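Local coordinates for protein KLLA0B12012p (Kluyveromyces lactis, PDB 6Y3P) that probably binds ATP through this C-terminal ATP-grasp domain of the tubulin-tyrosine ligase family and, as Pby1, is a direct partner of the mRNA decapping enzyme Dcp2, at residues E18-Y21 with G22-R26; V221-S224 with G225-V229; D369-S372 with I373-P377. One frame throughout, in Å; residues are numbered along the deposited sequence.

Contact 1: E18-Y21 with G22-R26. With SO4 (sulfate ion), chain B.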
loop_
_atom_site.group_PDB
_atom_site.type_symbol
_atom_site.label_atom_id
_atom_site.label_comp_id
_atom_site.label_asym_id
_atom_site.label_seq_id
_atom_site.Cartn_x
_atom_site.Cartn_y
_atom_site.Cartn_z
ATOM N N GLU A 18 7.639 1.462 20.911
ATOM C CA GLU A 18 7.000 0.985 19.679
ATOM C C GLU A 18 6.561 -0.478 19.755
ATOM O O GLU A 18 7.279 -1.340 20.284
ATOM C CB GLU A 18 7.864 1.241 18.433
ATOM C CG GLU A 18 7.574 2.566 17.744
ATOM C CD GLU A 18 8.467 2.919 16.564
ATOM O OE1 GLU A 18 8.740 2.036 15.712
ATOM O OE2 GLU A 18 8.849 4.107 16.464
ATOM N N TYR A 19 5.361 -0.734 19.220
ATOM C CA TYR A 19 4.674 -2.028 19.154
ATOM C C TYR A 19 5.555 -3.194 18.654
ATOM O O TYR A 19 5.493 -4.294 19.215
ATOM C CB TYR A 19 3.404 -1.877 18.273
ATOM C CG TYR A 19 2.476 -3.072 18.294
ATOM C CD1 TYR A 19 1.634 -3.307 19.378
ATOM C CD2 TYR A 19 2.431 -3.965 17.223
ATOM C CE1 TYR A 19 0.795 -4.417 19.412
ATOM C CE2 TYR A 19 1.592 -5.078 17.245
ATOM C CZ TYR A 19 0.767 -5.294 18.338
ATOM O OH TYR A 19 -0.068 -6.382 18.366
ATOM N N ILE A 20 6.383 -2.937 17.620
ATOM C CA ILE A 20 7.230 -3.949 16.958
ATOM C C ILE A 20 8.585 -4.248 17.648
ATOM O O ILE A 20 9.270 -5.176 17.206
ATOM C CB ILE A 20 7.426 -3.562 15.467
ATOM C CG1 ILE A 20 8.171 -2.194 15.310
ATOM C CG2 ILE A 20 6.058 -3.531 14.767
ATOM C CD1 ILE A 20 8.703 -1.889 13.909
ATOM N N TYR A 21 8.966 -3.496 18.716
ATOM C CA TYR A 21 10.252 -3.662 19.417
ATOM C C TYR A 21 10.442 -5.072 20.034
ATOM O O TYR A 21 11.426 -5.740 19.706
ATOM C CB TYR A 21 10.485 -2.546 20.452
ATOM C CG TYR A 21 11.816 -2.656 21.171
ATOM C CD1 TYR A 21 12.960 -2.044 20.663
ATOM C CD2 TYR A 21 11.929 -3.362 22.364
ATOM C CE1 TYR A 21 14.189 -2.162 21.312
ATOM C CE2 TYR A 21 13.147 -3.477 23.026
ATOM C CZ TYR A 21 14.272 -2.863 22.507
ATOM O OH TYR A 21 15.461 -2.982 23.190
ATOM N N GLY A 22 9.525 -5.481 20.919
ATOM C CA GLY A 22 9.514 -6.798 21.550
ATOM C C GLY A 22 9.579 -7.906 20.515
ATOM O O GLY A 22 10.537 -8.696 20.542
ATOM N N PRO A 23 8.618 -7.928 19.529
ATOM C CA PRO A 23 8.680 -8.925 18.439
ATOM C C PRO A 23 10.027 -8.993 17.709
ATOM O O PRO A 23 10.544 -10.101 17.524
ATOM C CB PRO A 23 7.564 -8.473 17.486
ATOM C CG PRO A 23 6.607 -7.775 18.356
ATOM C CD PRO A 23 7.430 -7.058 19.368
ATOM N N LEU A 24 10.599 -7.824 17.314
ATOM C CA LEU A 24 11.882 -7.772 16.614
ATOM C C LEU A 24 13.037 -8.346 17.441
ATOM O O LEU A 24 13.860 -9.077 16.890
ATOM C CB LEU A 24 12.214 -6.351 16.134
ATOM C CG LEU A 24 11.596 -5.918 14.828
ATOM C CD1 LEU A 24 11.621 -4.421 14.707
ATOM C CD2 LEU A 24 12.287 -6.584 13.651
ATOM N N ASN A 25 13.066 -8.058 18.767
ATOM C CA ASN A 25 14.073 -8.590 19.688
ATOM C C ASN A 25 13.980 -10.100 19.841
ATOM O O ASN A 25 15.013 -10.761 19.804
ATOM C CB ASN A 25 14.017 -7.904 21.037
ATOM C CG ASN A 25 15.123 -6.901 21.223
ATOM O OD1 ASN A 25 16.309 -7.239 21.351
ATOM N ND2 ASN A 25 14.755 -5.641 21.237
ATOM N N ARG A 26 12.751 -10.651 19.978
ATOM C CA ARG A 26 12.524 -12.105 20.091
ATOM C C ARG A 26 12.987 -12.809 18.803
ATOM O O ARG A 26 13.682 -13.827 18.860
ATOM C CB ARG A 26 11.049 -12.418 20.378
ATOM C CG ARG A 26 10.589 -11.889 21.743
ATOM C CD ARG A 26 9.188 -12.373 22.105
ATOM N NE ARG A 26 8.122 -11.697 21.351
ATOM C CZ ARG A 26 7.528 -10.562 21.724
ATOM N NH1 ARG A 26 7.910 -9.934 22.832
ATOM N NH2 ARG A 26 6.560 -10.038 20.981
HETATM S S SO4 B . 5.688 -7.282 23.388
HETATM O O1 SO4 B . 5.198 -7.172 22.006
HETATM O O2 SO4 B . 5.628 -8.675 23.819
HETATM O O3 SO4 B . 4.872 -6.465 24.278
HETATM O O4 SO4 B . 7.062 -6.816 23.482
#
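Y21 and N25, one helical turn apart, meet ring to amide. The N25 side chain brings ND2 over one face of the tyrosine, 3.1 Å from Y21 CZ and offset toward the rim near the hydroxyl, with the amide plane inclined 60° to the ring. Y21 holds its CG opposite the backbone N (chi1 -178°), which carries the ring alongside the helix where this amide can reach it; L12 touches both residues. With an alanine here, the N25 amide would probably lose the ring face it lies against and be freer to turn.

The apolar contact belongs to I20 and L24, whose side chains run side by side in the same direction, CD1 of I20 lying 3.9 Å from CD1 of L24. F367 of helix 357-375 and Y52 of strand 48-52 pack on both.

The backbone bonds start the helix: L24 N donates to I20 O at 3.0 Å, and N25 N to Y21 O at the same length.

Charge comes from R26. Its chain bends at chi3 (-74°), folding the guanidinium back over G22 C and P23 N. A sulfate, probably from the crystallisation liquor, sits at its edge, where NH1 donates to sulfate O2 at 2.8 Å, with weaker bonds beside it; NH2 also forms a salt bridge with D364. G22, lacking a side chain, lets sulfate O4 come within 3.1 Å of its CA. The whole is a type I turn, E18 to Y21, running into the first turn of helix 21-31, the crossover helix of a beta-alpha-beta unit between parallel strands 8-12 and 37-38.

Contact 2: V221-S224 with G225-V229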
loop_
_atom_site.group_PDB
_atom_site.type_symbol
_atom_site.label_atom_id
_atom_site.label_comp_id
_atom_site.label_asym_id
_atom_site.label_seq_id
_atom_site.Cartn_x
_atom_site.Cartn_y
_atom_site.Cartn_z
ATOM N N VAL A 221 3.752 -6.500 2.684
ATOM C CA VAL A 221 4.568 -6.992 1.594
ATOM C C VAL A 221 6.014 -6.665 1.917
ATOM O O VAL A 221 6.325 -5.505 2.153
ATOM C CB VAL A 221 4.113 -6.364 0.258
ATOM C CG1 VAL A 221 5.001 -6.826 -0.902
ATOM C CG2 VAL A 221 2.650 -6.675 -0.028
ATOM N N THR A 222 6.893 -7.682 1.948
ATOM C CA THR A 222 8.308 -7.468 2.240
ATOM C C THR A 222 9.131 -7.671 0.998
ATOM O O THR A 222 9.065 -8.720 0.371
ATOM C CB THR A 222 8.807 -8.331 3.436
ATOM O OG1 THR A 222 7.932 -8.169 4.543
ATOM C CG2 THR A 222 10.227 -7.984 3.871
ATOM N N CYS A 223 9.883 -6.653 0.633
ATOM C CA CYS A 223 10.867 -6.710 -0.441
ATOM C C CYS A 223 12.161 -6.971 0.220
ATOM O O CYS A 223 12.476 -6.301 1.187
ATOM C CB CYS A 223 10.925 -5.403 -1.220
ATOM S SG CYS A 223 9.597 -5.232 -2.408
ATOM N N SER A 224 12.928 -7.894 -0.313
ATOM C CA SER A 224 14.245 -8.226 0.214
ATOM C C SER A 224 15.310 -8.221 -0.902
ATOM O O SER A 224 15.152 -8.930 -1.894
ATOM C CB SER A 224 14.206 -9.581 0.912
ATOM O OG SER A 224 15.495 -9.857 1.428
ATOM N N GLY A 225 16.357 -7.415 -0.718
ATOM C CA GLY A 225 17.499 -7.285 -1.622
ATOM C C GLY A 225 17.144 -6.886 -3.041
ATOM O O GLY A 225 16.217 -6.097 -3.243
ATOM N N ASP A 226 17.877 -7.465 -4.042
ATOM C CA ASP A 226 17.650 -7.214 -5.464
ATOM C C ASP A 226 17.420 -8.514 -6.280
ATOM O O ASP A 226 18.340 -9.000 -6.932
ATOM C CB ASP A 226 18.773 -6.343 -6.065
ATOM C CG ASP A 226 18.558 -5.834 -7.489
ATOM O OD1 ASP A 226 17.726 -6.433 -8.230
ATOM O OD2 ASP A 226 19.286 -4.897 -7.898
ATOM N N LEU A 227 16.183 -9.029 -6.351
ATOM C CA LEU A 227 14.988 -8.607 -5.637
ATOM C C LEU A 227 14.139 -9.822 -5.384
ATOM O O LEU A 227 13.891 -10.606 -6.304
ATOM C CB LEU A 227 14.170 -7.584 -6.462
ATOM C CG LEU A 227 12.779 -7.164 -5.903
ATOM C CD1 LEU A 227 12.908 -6.094 -4.810
ATOM C CD2 LEU A 227 11.890 -6.641 -7.009
ATOM N N GLN A 228 13.635 -9.943 -4.156
ATOM C CA GLN A 228 12.662 -10.954 -3.779
ATOM C C GLN A 228 11.489 -10.236 -3.176
ATOM O O GLN A 228 11.672 -9.293 -2.400
ATOM C CB GLN A 228 13.237 -11.940 -2.790
ATOM C CG GLN A 228 14.020 -13.058 -3.462
ATOM C CD GLN A 228 14.719 -13.866 -2.417
ATOM O OE1 GLN A 228 15.613 -13.365 -1.727
ATOM N NE2 GLN A 228 14.255 -15.092 -2.200
ATOM N N VAL A 229 10.277 -10.637 -3.573
ATOM C CA VAL A 229 9.042 -10.030 -3.082
ATOM C C VAL A 229 8.250 -11.082 -2.335
ATOM O O VAL A 229 7.992 -12.157 -2.869
ATOM C CB VAL A 229 8.199 -9.303 -4.154
ATOM C CG1 VAL A 229 7.053 -8.531 -3.489
ATOM C CG2 VAL A 229 9.055 -8.364 -5.012
HETATM O O HOH W 1 16.886 -11.057 -2.462
#
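S224 and Q228 are the closing pair of the beta hairpin made by strands 215-224 and 228-239, an antiparallel hydrogen-bonded pair joined by the tight connection G225-D226-L227. S224 N donates to Q228 O at 2.8 Å and nearly straight (169°), while Q228 N returns a bond to S224 O at 2.9 Å. One residue further from the turn, C223 and V229 form a non-hydrogen-bonded pair, and the CA of C223 leans its hydrogen on Q228 O as well.

G225 takes a positive phi (57°), a region glycine enters readily; rarer, the peptide bond between D226 and L227 is cis. With CG anti to its backbone N (chi1 173°), L227 brings its far end nearer the first strand, where CD1 lies 4.2 Å from CB of C223.

C223 and V229 share one face of the sheet, with SG 4.1 Å from CG2 of V229. V221 adds to this greasy patch, its CG1 meeting CG1 of V229 at 3.7 Å, and V304 and F308 of helix 290-313 cover it.

S224 and Q228 point to the opposite face. There a water gives one hydrogen to S224 O at 2.8 Å and the other to Q228 OE1 at 2.7 Å. The amide's other end, NE2, is bonded to E393 of strand 391-396, which together with the water should fix which way round the amide lies. The hairpin end is thus greasy on its C223-V229 face, while beside the other S224 O is gripped by two donors, Q228 N and the water, and the Q228 amide is held at both ends.

Contact 3: D369-S372 with I373-P377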
loop_
_atom_site.group_PDB
_atom_site.type_symbol
_atom_site.label_atom_id
_atom_site.label_comp_id
_atom_site.label_asym_id
_atom_site.label_seq_id
_atom_site.Cartn_x
_atom_site.Cartn_y
_atom_site.Cartn_z
ATOM N N ASP A 369 9.273 -14.233 10.267
ATOM C CA ASP A 369 9.514 -14.558 8.867
ATOM C C ASP A 369 10.486 -13.614 8.215
ATOM O O ASP A 369 11.355 -14.071 7.474
ATOM C CB ASP A 369 8.198 -14.583 8.090
ATOM C CG ASP A 369 7.225 -15.675 8.526
ATOM O OD1 ASP A 369 7.687 -16.701 9.083
ATOM O OD2 ASP A 369 5.997 -15.506 8.299
ATOM N N VAL A 370 10.366 -12.299 8.509
ATOM C CA VAL A 370 11.228 -11.259 7.951
ATOM C C VAL A 370 12.667 -11.513 8.376
ATOM O O VAL A 370 13.555 -11.556 7.532
ATOM C CB VAL A 370 10.732 -9.827 8.320
ATOM C CG1 VAL A 370 11.792 -8.769 8.006
ATOM C CG2 VAL A 370 9.424 -9.502 7.602
ATOM N N VAL A 371 12.877 -11.750 9.671
ATOM C CA VAL A 371 14.201 -12.025 10.222
ATOM C C VAL A 371 14.758 -13.389 9.747
ATOM O O VAL A 371 15.890 -13.430 9.273
ATOM C CB VAL A 371 14.205 -11.856 11.760
ATOM C CG1 VAL A 371 15.522 -12.306 12.375
ATOM C CG2 VAL A 371 13.891 -10.406 12.149
ATOM N N SER A 372 13.962 -14.472 9.819
ATOM C CA SER A 372 14.418 -15.813 9.439
ATOM C C SER A 372 14.645 -16.042 7.936
ATOM O O SER A 372 15.371 -16.985 7.583
ATOM C CB SER A 372 13.463 -16.874 9.979
ATOM O OG SER A 372 12.166 -16.763 9.411
ATOM N N ILE A 373 14.005 -15.219 7.054
ATOM C CA ILE A 373 14.074 -15.409 5.594
ATOM C C ILE A 373 14.855 -14.300 4.874
ATOM O O ILE A 373 15.600 -14.582 3.929
ATOM C CB ILE A 373 12.628 -15.607 5.019
ATOM C CG1 ILE A 373 12.010 -16.913 5.581
ATOM C CG2 ILE A 373 12.589 -15.578 3.458
ATOM C CD1 ILE A 373 10.527 -17.033 5.485
ATOM N N CYS A 374 14.664 -13.053 5.296
ATOM C CA CYS A 374 15.300 -11.898 4.655
ATOM C C CYS A 374 16.582 -11.426 5.360
ATOM O O CYS A 374 17.566 -11.091 4.685
ATOM C CB CYS A 374 14.291 -10.760 4.509
ATOM S SG CYS A 374 12.727 -11.237 3.713
ATOM N N VAL A 375 16.556 -11.368 6.719
ATOM C CA VAL A 375 17.680 -10.859 7.501
ATOM C C VAL A 375 18.803 -11.885 7.588
ATOM O O VAL A 375 19.940 -11.499 7.399
ATOM C CB VAL A 375 17.246 -10.298 8.892
ATOM C CG1 VAL A 375 18.452 -9.833 9.735
ATOM C CG2 VAL A 375 16.234 -9.166 8.724
ATOM N N ARG A 376 18.514 -13.164 7.894
ATOM C CA ARG A 376 19.556 -14.207 8.008
ATOM C C ARG A 376 20.523 -14.230 6.789
ATOM O O ARG A 376 21.731 -14.141 7.017
ATOM C CB ARG A 376 18.939 -15.604 8.257
ATOM C CG ARG A 376 18.664 -15.952 9.718
ATOM C CD ARG A 376 18.028 -17.337 9.839
ATOM N NE ARG A 376 18.886 -18.381 9.264
ATOM C CZ ARG A 376 19.786 -19.083 9.947
ATOM N NH1 ARG A 376 19.942 -18.890 11.250
ATOM N NH2 ARG A 376 20.529 -19.990 9.333
ATOM N N PRO A 377 20.025 -14.225 5.508
ATOM C CA PRO A 377 20.936 -14.241 4.348
ATOM C C PRO A 377 21.904 -13.053 4.183
ATOM O O PRO A 377 22.935 -13.210 3.528
ATOM C CB PRO A 377 19.973 -14.337 3.163
ATOM C CG PRO A 377 18.794 -14.991 3.701
ATOM C CD PRO A 377 18.630 -14.361 5.041
#
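D369 and I373 meet where helix 357-375, near its C-terminal end, begins to widen into a pi-type turn. I373 N donates to D369 O at 2.9 Å, though bent to 132°, and the isoleucine side chain lies back along the same carbonyl, CB 3.2 Å from that oxygen. F391 of strand 391-396 touches both side chains.

V370 marks the change of pitch. Its carbonyl oxygen accepts twice: from C374 N at 2.9 Å, the alpha-type bond, with the donor tilted well off the carbonyl plane, and from V375 N at 3.1 Å, the wider bond, whose donor lies in that plane. One oxygen thus serves the two spacings where they overlap.

V371 O takes the next wide bond: R376 N approaches it nearly along the C=O axis at 3.0 Å. V371 and V375 also graze through their CG2 methyls, and L32, just beyond helix 21-31, packs against both valines.

S372 turns its OG back along the helix (chi1 64°) to bond with D368 O, one turn earlier, so the buried hydroxyl has a partner. Its own carbonyl meets the side chain of R376, four residues on. The R376 chain bends at chi3 and carries the guanidinium off to backbone acceptors elsewhere, among them P382 O for NE and H31 O for NH1, tying this helix end to helix 21-31 and to the chain beyond. On the way the side chain passes S372, whose O lies near the guanidinium plane, at its edge, and 3.5 Å from the R376 CD methylene.

In the fold
The three contacts come in series along the chain, and helix 357-375 brings them together. Contact 1 opens helix 21-31 beside the four-stranded parallel sheet; contact 2 is the end of a hairpin in the larger antiparallel sheet; contact 3 lies in the C-terminal part of helix 357-375, between the two. Centres of contacts 2 and 3 are 11 Å apart and they touch: S224 OG packs on C374 CB at 3.4 Å. Contacts 1 and 3, with centres 15 Å apart, do not touch directly, but both helices pack together through F367, D364 and H31. Contacts 1 and 2, centres 21 Å and nearest atoms about 10 Å apart, do not touch. The late helix thus joins the N-terminal sheet unit to the antiparallel sheet.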